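Local coordinates for protein bacteriorhodopsin (Nanosalina sp., PDB 6EYU) that binds retinal in the membrane and works as an inward proton pump, a xenorhodopsin of the bacteriorhodopsin-like family, at residues 38-43 / 219-224; 91-96 / 146-151; 175-180 / 207-212. One frame throughout, in Å; residues are numbered along the deposited sequence.

Interaction 1 (38-43 / 219-224); sequences LDVPQK and LDMYLI. With MUN ([(2~{S})-2,3-bis(oxidanyl)propyl] (~{E})-undec-2-enoate), chain L; MUN ([(2~{S})-2,3-bis(oxidanyl)propyl] (~{E})-undec-2-enoate), chain T.
L38 and Y222 meet through a CH-pi contact. The methyl CD2 of L38 sits over the middle of the Y222 ring, 4.2 Å from its centroid and only 5° off the ring normal, so the methyl presses squarely on one face. The same CD2 lies near M221 CB, and one leucine branch thus spans two successive residues of the helix.

The rest of the protein-protein contact is aliphatic packing around V40. Its CG1 stands anti to the backbone N (chi1 163°) and faces M221 CG at 4.4 Å. The other methyl, CG2, touches I224 CG2 at 3.8 Å where the two side chains cross at about a right angle, and it also lies against the backbone oxygen of M221.

Lipid contacts form a third group. The glycerol ester MUN of chain L approaches Y222 obliquely, with its oxygen OAB 3.3 Å from Y222 CB, while MUN of chain T comes to the ring edge, its CAI 3.8 Å from Y222 CE1. The tyrosine thus meets leucine on one face and lipid at its edge and beside its CB.

Polar links lie just beyond the contact: L38 O is hydrogen-bonded to H225 ND1, and D220 OD2 is hydrogen-bonded to H48 NE2.

D39, with positive phi (49°), ends the helix before it, and after a short connection helix 42-63 follows. The contact thus packs the connection between two consecutive helices, 14-38 and 42-63, against helix 198-230, the last of the seven-helix bundle characteristic of microbial rhodopsins.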
# COMPACT_ATOMS: atom_id res chain seq x y z
N LEU A 38 -3.68 -10.66 -29.05
CA LEU A 38 -4.12 -9.38 -29.59
C LEU A 38 -2.93 -8.49 -29.93
O LEU A 38 -3.10 -7.35 -30.36
CB LEU A 38 -5.03 -8.67 -28.60
CG LEU A 38 -6.54 -8.78 -28.85
CD1 LEU A 38 -6.89 -10.09 -29.53
CD2 LEU A 38 -7.30 -8.63 -27.54
N ASP A 39 -1.73 -8.98 -29.63
CA ASP A 39 -0.53 -8.14 -29.65
C ASP A 39 -0.78 -6.85 -28.87
O ASP A 39 -0.68 -5.75 -29.41
CB ASP A 39 -0.13 -7.83 -31.09
CG ASP A 39 0.78 -8.89 -31.68
OD1 ASP A 39 0.26 -9.88 -32.23
OD2 ASP A 39 2.01 -8.81 -31.45
N VAL A 40 -1.35 -7.02 -27.68
CA VAL A 40 -1.46 -5.95 -26.70
C VAL A 40 -0.51 -6.24 -25.55
O VAL A 40 -0.36 -7.39 -25.14
CB VAL A 40 -2.90 -5.87 -26.14
CG1 VAL A 40 -2.92 -5.07 -24.85
CG2 VAL A 40 -3.85 -5.28 -27.17
N PRO A 41 0.13 -5.20 -25.01
CA PRO A 41 1.18 -5.46 -24.03
C PRO A 41 0.67 -6.24 -22.82
O PRO A 41 -0.34 -5.86 -22.22
CB PRO A 41 1.64 -4.07 -23.62
CG PRO A 41 1.41 -3.23 -24.84
CD PRO A 41 0.24 -3.84 -25.58
N GLN A 42 1.44 -7.24 -22.40
CA GLN A 42 1.00 -8.18 -21.38
C GLN A 42 0.52 -7.43 -20.13
O GLN A 42 -0.34 -7.91 -19.40
CB GLN A 42 2.13 -9.13 -21.01
CG GLN A 42 1.70 -10.32 -20.16
CD GLN A 42 0.64 -11.17 -20.84
OE1 GLN A 42 0.74 -11.47 -22.03
NE2 GLN A 42 -0.35 -11.59 -20.07
N LYS A 43 1.08 -6.24 -19.91
CA LYS A 43 0.83 -5.50 -18.69
C LYS A 43 -0.66 -5.18 -18.55
O LYS A 43 -1.21 -5.23 -17.45
CB LYS A 43 1.64 -4.20 -18.67
CG LYS A 43 1.40 -3.29 -19.86
CD LYS A 43 1.85 -1.87 -19.57
CE LYS A 43 3.20 -1.57 -20.21
NZ LYS A 43 3.06 -0.70 -21.42
N LEU A 219 -12.93 -4.15 -23.30
CA LEU A 219 -13.07 -2.92 -24.08
C LEU A 219 -11.70 -2.27 -24.29
O LEU A 219 -11.38 -1.83 -25.40
CB LEU A 219 -14.00 -1.95 -23.36
CG LEU A 219 -14.83 -1.00 -24.23
CD1 LEU A 219 -14.48 0.45 -23.90
CD2 LEU A 219 -14.62 -1.28 -25.71
N ASP A 220 -10.89 -2.25 -23.24
CA ASP A 220 -9.62 -1.54 -23.26
C ASP A 220 -8.64 -2.23 -24.21
O ASP A 220 -7.98 -1.57 -25.01
CB ASP A 220 -9.02 -1.48 -21.85
CG ASP A 220 -7.64 -0.87 -21.83
OD1 ASP A 220 -7.44 0.18 -22.48
OD2 ASP A 220 -6.77 -1.38 -21.09
N MET A 221 -8.59 -3.55 -24.14
CA MET A 221 -7.55 -4.31 -24.82
C MET A 221 -7.89 -4.47 -26.30
O MET A 221 -7.00 -4.43 -27.15
CB MET A 221 -7.40 -5.69 -24.17
CG MET A 221 -6.73 -5.66 -22.81
SD MET A 221 -6.05 -7.26 -22.32
CE MET A 221 -7.09 -7.64 -20.91
N TYR A 222 -9.18 -4.48 -26.60
CA TYR A 222 -9.64 -4.58 -27.99
C TYR A 222 -9.51 -3.23 -28.71
O TYR A 222 -9.15 -3.19 -29.88
CB TYR A 222 -11.09 -5.06 -28.04
CG TYR A 222 -11.23 -6.56 -28.11
CD1 TYR A 222 -11.04 -7.25 -29.30
CD2 TYR A 222 -11.55 -7.30 -26.98
CE1 TYR A 222 -11.16 -8.62 -29.37
CE2 TYR A 222 -11.67 -8.68 -27.03
CZ TYR A 222 -11.48 -9.33 -28.23
OH TYR A 222 -11.60 -10.70 -28.29
N LEU A 223 -9.73 -2.15 -27.98
CA LEU A 223 -9.62 -0.81 -28.55
C LEU A 223 -8.18 -0.50 -28.94
O LEU A 223 -7.92 0.04 -30.01
CB LEU A 223 -10.12 0.24 -27.55
CG LEU A 223 -11.40 0.98 -27.94
CD1 LEU A 223 -12.40 0.02 -28.58
CD2 LEU A 223 -12.02 1.67 -26.74
N ILE A 224 -7.25 -0.77 -28.02
CA ILE A 224 -5.83 -0.70 -28.32
C ILE A 224 -5.49 -1.57 -29.52
O ILE A 224 -4.91 -1.11 -30.50
CB ILE A 224 -4.99 -1.16 -27.11
CG1 ILE A 224 -4.95 -0.08 -26.04
CG2 ILE A 224 -3.57 -1.52 -27.56
CD1 ILE A 224 -4.50 -0.58 -24.68
CAR MUN L . -17.79 -12.59 -18.59
CAQ MUN L . -17.77 -11.95 -19.98
CAP MUN L . -18.12 -10.47 -19.86
CAO MUN L . -18.67 -9.97 -21.20
CAN MUN L . -18.02 -8.64 -21.56
CAM MUN L . -17.24 -8.79 -22.87
CAK MUN L . -17.77 -7.78 -23.89
CAH MUN L . -16.85 -6.55 -23.91
CAF MUN L . -16.89 -5.89 -25.28
CAC MUN L . -15.58 -5.97 -26.09
CAA MUN L . -15.59 -5.23 -27.42
OAD MUN L . -16.65 -5.03 -28.03
OAB MUN L . -14.37 -4.99 -27.96
CAE MUN L . -14.46 -4.95 -29.38
CAG MUN L . -14.40 -3.50 -29.86
OAJ MUN L . -13.61 -2.73 -28.95
CAI MUN L . -13.78 -3.44 -31.25
OAL MUN L . -12.60 -4.25 -31.28
CAN MUN T . -18.42 -16.85 -25.87
CAM MUN T . -18.23 -15.54 -26.63
CAK MUN T . -17.18 -15.72 -27.72
CAH MUN T . -17.02 -14.42 -28.51
CAF MUN T . -15.77 -14.49 -29.39
CAC MUN T . -15.62 -13.37 -30.42
CAA MUN T . -14.20 -13.14 -30.95
OAD MUN T . -13.30 -13.94 -30.70
OAB MUN T . -14.10 -12.15 -31.89
CAE MUN T . -13.20 -11.14 -31.43
CAG MUN T . -11.92 -11.18 -32.26
OAJ MUN T . -12.03 -12.18 -33.27
CAI MUN T . -11.69 -9.81 -32.91
OAL MUN T . -10.68 -9.93 -33.92

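Interaction 2 (91-96 / 146-151); sequences TAFHGA and KPFREI. With MUN ([(2~{S})-2,3-bis(oxidanyl)propyl] (~{E})-undec-2-enoate), chain B.
The rings of F93 and F148 lie almost parallel, their planes only 15° apart, yet they are slid so far past each other that they barely overlap. The centroids are 5.7 Å apart, and the meeting is confined to one corner of each ring, with F93 CE1 3.7 Å from F148 CE1. Neither ring covers the other, so the pair is closer to ordinary apolar packing than to a full stack.

I151 carries much of the rest. Its CG2, anti to the backbone N, reaches F93 CD1 at 3.8 Å and A96 CB at 3.5 Å, while CD1 approaches F93 CE1. A92 adds its CB at the edge of the F148 ring, near the ring plane, 4.2 Å from F148 CD1.

Both backbones change course here, near one end of the seven-helix bundle. Residues F93 to A96 form a type I beta turn, and K146 breaks the helical path and occupies the N-cap position of the short helix 147-152, whose first residue is P147.

On the lipid side of that short helix, the hydroxyl oxygen OAJ of MUN chain B rests over the centre of the R149 guanidinium face, 3.8 Å from R149 CZ, and R149 NE forms a salt bridge with E153. An alanine here would probably leave the E153 carboxylate without its charged mate and the lipid headgroup without the flat surface on which OAJ lies. Beyond the two segments, F148 also packs on L103 and L107 of helix 101-124 and on Y163 of helix 157-183, and F93 touches L104.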
# COMPACT_ATOMS: atom_id res chain seq x y z
N THR A 91 -2.80 3.21 -21.27
CA THR A 91 -3.39 3.33 -22.59
C THR A 91 -2.97 4.64 -23.25
O THR A 91 -2.48 4.64 -24.38
CB THR A 91 -4.93 3.28 -22.52
OG1 THR A 91 -5.34 2.12 -21.79
CG2 THR A 91 -5.53 3.25 -23.91
N ALA A 92 -3.21 5.74 -22.56
CA ALA A 92 -2.83 7.06 -23.06
C ALA A 92 -1.33 7.11 -23.35
O ALA A 92 -0.90 7.69 -24.35
CB ALA A 92 -3.21 8.14 -22.06
N PHE A 93 -0.54 6.53 -22.45
CA PHE A 93 0.91 6.58 -22.57
C PHE A 93 1.38 5.72 -23.74
O PHE A 93 2.50 5.87 -24.22
CB PHE A 93 1.56 6.09 -21.27
CG PHE A 93 1.51 7.09 -20.16
CD1 PHE A 93 0.85 8.29 -20.32
CD2 PHE A 93 2.15 6.84 -18.95
CE1 PHE A 93 0.81 9.22 -19.30
CE2 PHE A 93 2.11 7.76 -17.93
CZ PHE A 93 1.44 8.96 -18.10
N HIS A 94 0.50 4.83 -24.20
CA HIS A 94 0.93 3.68 -24.98
C HIS A 94 1.60 4.13 -26.28
O HIS A 94 2.58 3.52 -26.71
CB HIS A 94 -0.27 2.79 -25.30
CG HIS A 94 0.09 1.55 -26.06
ND1 HIS A 94 1.02 0.64 -25.60
CD2 HIS A 94 -0.27 1.12 -27.29
CE1 HIS A 94 1.16 -0.33 -26.48
NE2 HIS A 94 0.39 -0.06 -27.52
N GLY A 95 1.07 5.18 -26.89
CA GLY A 95 1.56 5.62 -28.19
C GLY A 95 2.40 6.88 -28.10
O GLY A 95 2.92 7.36 -29.10
N ALA A 96 2.52 7.42 -26.89
CA ALA A 96 2.88 8.83 -26.73
C ALA A 96 4.38 9.00 -26.48
O ALA A 96 5.04 8.10 -25.96
CB ALA A 96 2.08 9.45 -25.60
N LYS A 146 -8.10 16.30 -19.67
CA LYS A 146 -7.15 17.26 -20.21
C LYS A 146 -5.77 16.64 -20.39
O LYS A 146 -5.44 16.16 -21.48
CB LYS A 146 -7.05 18.50 -19.32
CG LYS A 146 -5.80 19.32 -19.53
CD LYS A 146 -6.05 20.48 -20.49
CE LYS A 146 -5.80 21.82 -19.82
N PRO A 147 -4.91 16.76 -19.37
CA PRO A 147 -3.50 16.42 -19.53
C PRO A 147 -3.28 15.02 -20.08
O PRO A 147 -2.45 14.83 -20.97
CB PRO A 147 -2.93 16.53 -18.10
CG PRO A 147 -4.12 16.54 -17.19
CD PRO A 147 -5.24 17.13 -17.98
N PHE A 148 -4.08 14.06 -19.62
CA PHE A 148 -4.00 12.70 -20.14
C PHE A 148 -4.49 12.64 -21.58
O PHE A 148 -3.90 11.95 -22.42
CB PHE A 148 -4.81 11.74 -19.27
CG PHE A 148 -4.03 11.14 -18.14
CD1 PHE A 148 -3.14 10.11 -18.38
CD2 PHE A 148 -4.02 11.75 -16.90
CE1 PHE A 148 -2.33 9.62 -17.37
CE2 PHE A 148 -3.21 11.27 -15.88
CZ PHE A 148 -2.37 10.20 -16.12
N ARG A 149 -5.48 13.47 -21.89
CA ARG A 149 -6.00 13.56 -23.25
C ARG A 149 -4.96 14.14 -24.19
O ARG A 149 -4.78 13.65 -25.31
CB ARG A 149 -7.26 14.43 -23.27
CG ARG A 149 -7.84 14.64 -24.65
CD ARG A 149 -8.70 15.89 -24.70
NE ARG A 149 -8.32 16.78 -25.78
CZ ARG A 149 -9.17 17.33 -26.64
NH1 ARG A 149 -8.75 18.19 -27.55
NH2 ARG A 149 -10.46 17.03 -26.56
N GLU A 150 -4.27 15.18 -23.74
CA GLU A 150 -3.20 15.79 -24.53
C GLU A 150 -2.12 14.76 -24.85
O GLU A 150 -1.58 14.74 -25.95
CB GLU A 150 -2.59 16.96 -23.77
CG GLU A 150 -3.44 18.22 -23.79
CD GLU A 150 -2.79 19.38 -23.06
OE1 GLU A 150 -1.54 19.47 -23.08
OE2 GLU A 150 -3.52 20.17 -22.43
N ILE A 151 -1.81 13.91 -23.87
CA ILE A 151 -0.75 12.92 -24.03
C ILE A 151 -1.18 11.82 -24.98
O ILE A 151 -0.38 11.32 -25.78
CB ILE A 151 -0.36 12.30 -22.68
CG1 ILE A 151 0.35 13.33 -21.80
CG2 ILE A 151 0.53 11.08 -22.89
CD1 ILE A 151 0.42 12.94 -20.34
CAP MUN B . -17.24 19.90 -13.66
CAO MUN B . -15.98 19.79 -14.52
CAN MUN B . -14.90 19.02 -13.75
CAM MUN B . -13.94 18.36 -14.74
CAK MUN B . -13.28 19.43 -15.60
CAH MUN B . -13.47 19.10 -17.08
CAF MUN B . -12.31 19.72 -17.88
CAC MUN B . -12.27 19.41 -19.38
CAA MUN B . -11.41 20.36 -20.23
OAD MUN B . -10.68 21.19 -19.68
OAB MUN B . -11.37 20.07 -21.55
CAE MUN B . -10.62 21.08 -22.24
CAG MUN B . -9.65 20.42 -23.23
OAJ MUN B . -10.32 20.21 -24.48
CAI MUN B . -8.44 21.34 -23.45
OAL MUN B . -7.76 20.95 -24.64

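Interaction 3 (175-180 / 207-212); sequences LSYPTV and VLPFFC. With RET (retinal), chain D; MUN ([(2~{S})-2,3-bis(oxidanyl)propyl] (~{E})-undec-2-enoate), chain S.
Y177, P178, P209 and C212 line part of the retinal pocket, where helices 157-183 and 198-230 of the rhodopsin fold run antiparallel. The two short segments lie at 167°, their axes 11.1 Å apart, a gap wide enough for a tyrosine to bridge. Prolines P178 and P209 kink the two helices, since neither can give a backbone hydrogen bond to the turn before.

The Y177 side chain can be followed along the polyene. CB begins beside retinal C9, at 3.5 Å. CG is anti to the carbonyl carbon (chi1 -78°) and lies against C10 and C11. The ring then covers the chain face-on, with C11 above its centre and CD2 the nearest ring atom to C11, at 3.4 Å. Farther out CE1 meets C12, and CZ reaches C13 at 3.5 Å. One ring thus lies flat against the conjugated chain from C10 to C13, which would probably restrict how far the polyene can shift toward the tyrosine.

At the far end the hydroxyl still lies beside retinal C13 and C14 while it reaches the bend of helix 198-230. OH stands 3.1 Å from P209 N, which has no hydrogen to offer, and near L208 CB. The ring edge is occupied as well: P209 CG lies near its plane beside CE1, and C212 comes in beside CE2.

Behind the tyrosine, L208 CD1 packs on V180 CG1 and on S176 OG, whose polar partner is F173 O. The C212 sulfur makes an edge-on sulfur-aromatic contact, with SG 5.1 Å from the Y177 centroid and 90° off the ring normal.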
# COMPACT_ATOMS: atom_id res chain seq x y z
N LEU A 175 -18.88 8.58 -11.99
CA LEU A 175 -19.71 9.60 -11.36
C LEU A 175 -20.98 9.00 -10.78
O LEU A 175 -21.60 9.58 -9.88
CB LEU A 175 -20.07 10.69 -12.38
CG LEU A 175 -18.88 11.43 -12.99
CD1 LEU A 175 -19.29 12.14 -14.27
CD2 LEU A 175 -18.30 12.41 -11.98
N SER A 176 -21.37 7.83 -11.28
CA SER A 176 -22.61 7.19 -10.86
C SER A 176 -22.50 6.71 -9.42
O SER A 176 -23.50 6.63 -8.71
CB SER A 176 -22.94 6.01 -11.78
OG SER A 176 -22.01 4.96 -11.61
N TYR A 177 -21.27 6.49 -8.96
CA TYR A 177 -21.04 5.76 -7.71
C TYR A 177 -21.33 6.64 -6.50
O TYR A 177 -22.06 6.23 -5.59
CB TYR A 177 -19.60 5.25 -7.65
CG TYR A 177 -19.36 4.01 -8.48
CD1 TYR A 177 -19.55 2.74 -7.96
CD2 TYR A 177 -18.93 4.11 -9.80
CE1 TYR A 177 -19.34 1.61 -8.72
CE2 TYR A 177 -18.71 2.99 -10.57
CZ TYR A 177 -18.93 1.74 -10.03
OH TYR A 177 -18.71 0.61 -10.79
N PRO A 178 -20.77 7.86 -6.48
CA PRO A 178 -21.11 8.81 -5.42
C PRO A 178 -22.58 9.18 -5.42
O PRO A 178 -23.12 9.56 -4.38
CB PRO A 178 -20.24 10.04 -5.75
CG PRO A 178 -19.80 9.86 -7.16
CD PRO A 178 -19.74 8.38 -7.39
N THR A 179 -23.26 8.93 -6.54
CA THR A 179 -24.69 9.18 -6.63
C THR A 179 -25.48 8.07 -5.94
O THR A 179 -26.30 8.33 -5.06
CB THR A 179 -25.15 9.28 -8.10
OG1 THR A 179 -24.35 10.26 -8.78
CG2 THR A 179 -26.62 9.68 -8.18
N VAL A 180 -25.22 6.82 -6.33
CA VAL A 180 -25.88 5.68 -5.72
C VAL A 180 -25.56 5.60 -4.23
O VAL A 180 -26.44 5.36 -3.40
CB VAL A 180 -25.47 4.35 -6.39
CG1 VAL A 180 -24.01 4.40 -6.81
CG2 VAL A 180 -25.72 3.19 -5.44
N VAL A 207 -23.88 -4.26 -10.66
CA VAL A 207 -24.05 -4.10 -12.10
C VAL A 207 -23.13 -3.01 -12.64
O VAL A 207 -22.61 -3.12 -13.74
CB VAL A 207 -25.51 -3.75 -12.46
CG1 VAL A 207 -25.87 -2.37 -11.95
CG2 VAL A 207 -25.71 -3.84 -13.97
N LEU A 208 -22.92 -1.96 -11.84
CA LEU A 208 -22.09 -0.84 -12.27
C LEU A 208 -20.62 -1.24 -12.31
O LEU A 208 -19.89 -0.85 -13.22
CB LEU A 208 -22.28 0.35 -11.33
CG LEU A 208 -23.58 1.14 -11.53
CD1 LEU A 208 -23.79 2.13 -10.39
CD2 LEU A 208 -23.58 1.85 -12.87
N PRO A 209 -20.18 -2.03 -11.32
CA PRO A 209 -18.81 -2.54 -11.36
C PRO A 209 -18.58 -3.56 -12.46
O PRO A 209 -17.47 -3.66 -12.99
CB PRO A 209 -18.64 -3.17 -9.98
CG PRO A 209 -19.53 -2.38 -9.10
CD PRO A 209 -20.71 -1.99 -9.94
N PHE A 210 -19.61 -4.32 -12.81
CA PHE A 210 -19.53 -5.23 -13.95
C PHE A 210 -19.08 -4.49 -15.20
O PHE A 210 -18.23 -4.97 -15.94
CB PHE A 210 -20.89 -5.90 -14.20
CG PHE A 210 -20.87 -6.88 -15.34
CD1 PHE A 210 -20.26 -8.12 -15.19
CD2 PHE A 210 -21.34 -6.52 -16.59
CE1 PHE A 210 -20.17 -8.99 -16.26
CE2 PHE A 210 -21.26 -7.40 -17.65
CZ PHE A 210 -20.68 -8.64 -17.49
N PHE A 211 -19.58 -3.27 -15.37
CA PHE A 211 -19.30 -2.49 -16.57
C PHE A 211 -17.95 -1.79 -16.47
O PHE A 211 -17.33 -1.48 -17.49
CB PHE A 211 -20.42 -1.48 -16.82
CG PHE A 211 -21.62 -2.05 -17.51
CD1 PHE A 211 -21.63 -2.24 -18.88
CD2 PHE A 211 -22.67 -2.57 -16.77
CE1 PHE A 211 -22.68 -2.87 -19.51
CE2 PHE A 211 -23.74 -3.19 -17.39
CZ PHE A 211 -23.74 -3.34 -18.76
N CYS A 212 -17.46 -1.62 -15.25
CA CYS A 212 -16.24 -0.85 -15.02
C CYS A 212 -15.01 -1.75 -14.88
O CYS A 212 -13.88 -1.27 -14.85
CB CYS A 212 -16.39 0.02 -13.77
SG CYS A 212 -17.71 1.25 -13.87
C1 RET D . -17.25 6.99 -2.86
C2 RET D . -17.15 7.72 -1.51
C3 RET D . -17.86 9.07 -1.55
C4 RET D . -17.16 10.01 -2.52
C5 RET D . -16.84 9.29 -3.83
C6 RET D . -16.89 7.94 -4.01
C7 RET D . -16.60 7.39 -5.32
C8 RET D . -16.59 6.04 -5.52
C9 RET D . -16.19 5.52 -6.80
C10 RET D . -16.21 4.15 -7.06
C11 RET D . -15.92 3.55 -8.30
C12 RET D . -15.95 2.16 -8.19
C13 RET D . -15.59 1.24 -9.20
C14 RET D . -15.65 -0.13 -8.95
C15 RET D . -15.22 -1.14 -9.80
C16 RET D . -16.27 5.82 -2.89
C17 RET D . -18.68 6.49 -3.08
C18 RET D . -16.45 10.15 -5.03
C19 RET D . -15.77 6.49 -7.91
C20 RET D . -15.14 1.75 -10.57
CAR MUN S . -26.37 0.46 -16.41
CAQ MUN S . -27.71 -0.00 -15.83
CAP MUN S . -27.82 0.43 -14.37
CAO MUN S . -28.54 -0.67 -13.58
CAN MUN S . -29.02 -0.12 -12.24
CAM MUN S . -29.27 -1.28 -11.28
CAK MUN S . -30.75 -1.31 -10.88
CAH MUN S . -30.87 -0.93 -9.40
CAF MUN S . -32.32 -0.54 -9.08
CAC MUN S . -32.61 0.97 -8.99
CAA MUN S . -34.03 1.42 -8.61
OAD MUN S . -34.99 0.67 -8.79
OAB MUN S . -34.15 2.73 -8.28
CAE MUN S . -35.48 3.17 -8.58
CAG MUN S . -36.22 3.51 -7.28
OAJ MUN S . -35.50 2.97 -6.17
CAI MUN S . -36.34 5.02 -7.14
OAL MUN S . -37.67 5.37 -6.76

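Overall arrangement
Interactions 1 and 2 lie on the same side of the chain's centre, their own centres about 16 Å apart, and they touch. D220 OD1 and T91 OG1, 2.9 Å apart, probably share a hydrogen bond, and P41 packs on H94, so the two contacts join neighbouring parts of the same end of the bundle. Interaction 3 stands apart, deeper in the protein, about 8 Å from its centre, where it lines the retinal pocket. It shares helix 198-230 with interaction 1, yet their centres are about 23 Å apart and their nearest atoms about 7 Å. Interaction 2 is about 12 Å from it by nearest atoms. One long helix thus serves both chromophore and bundle end.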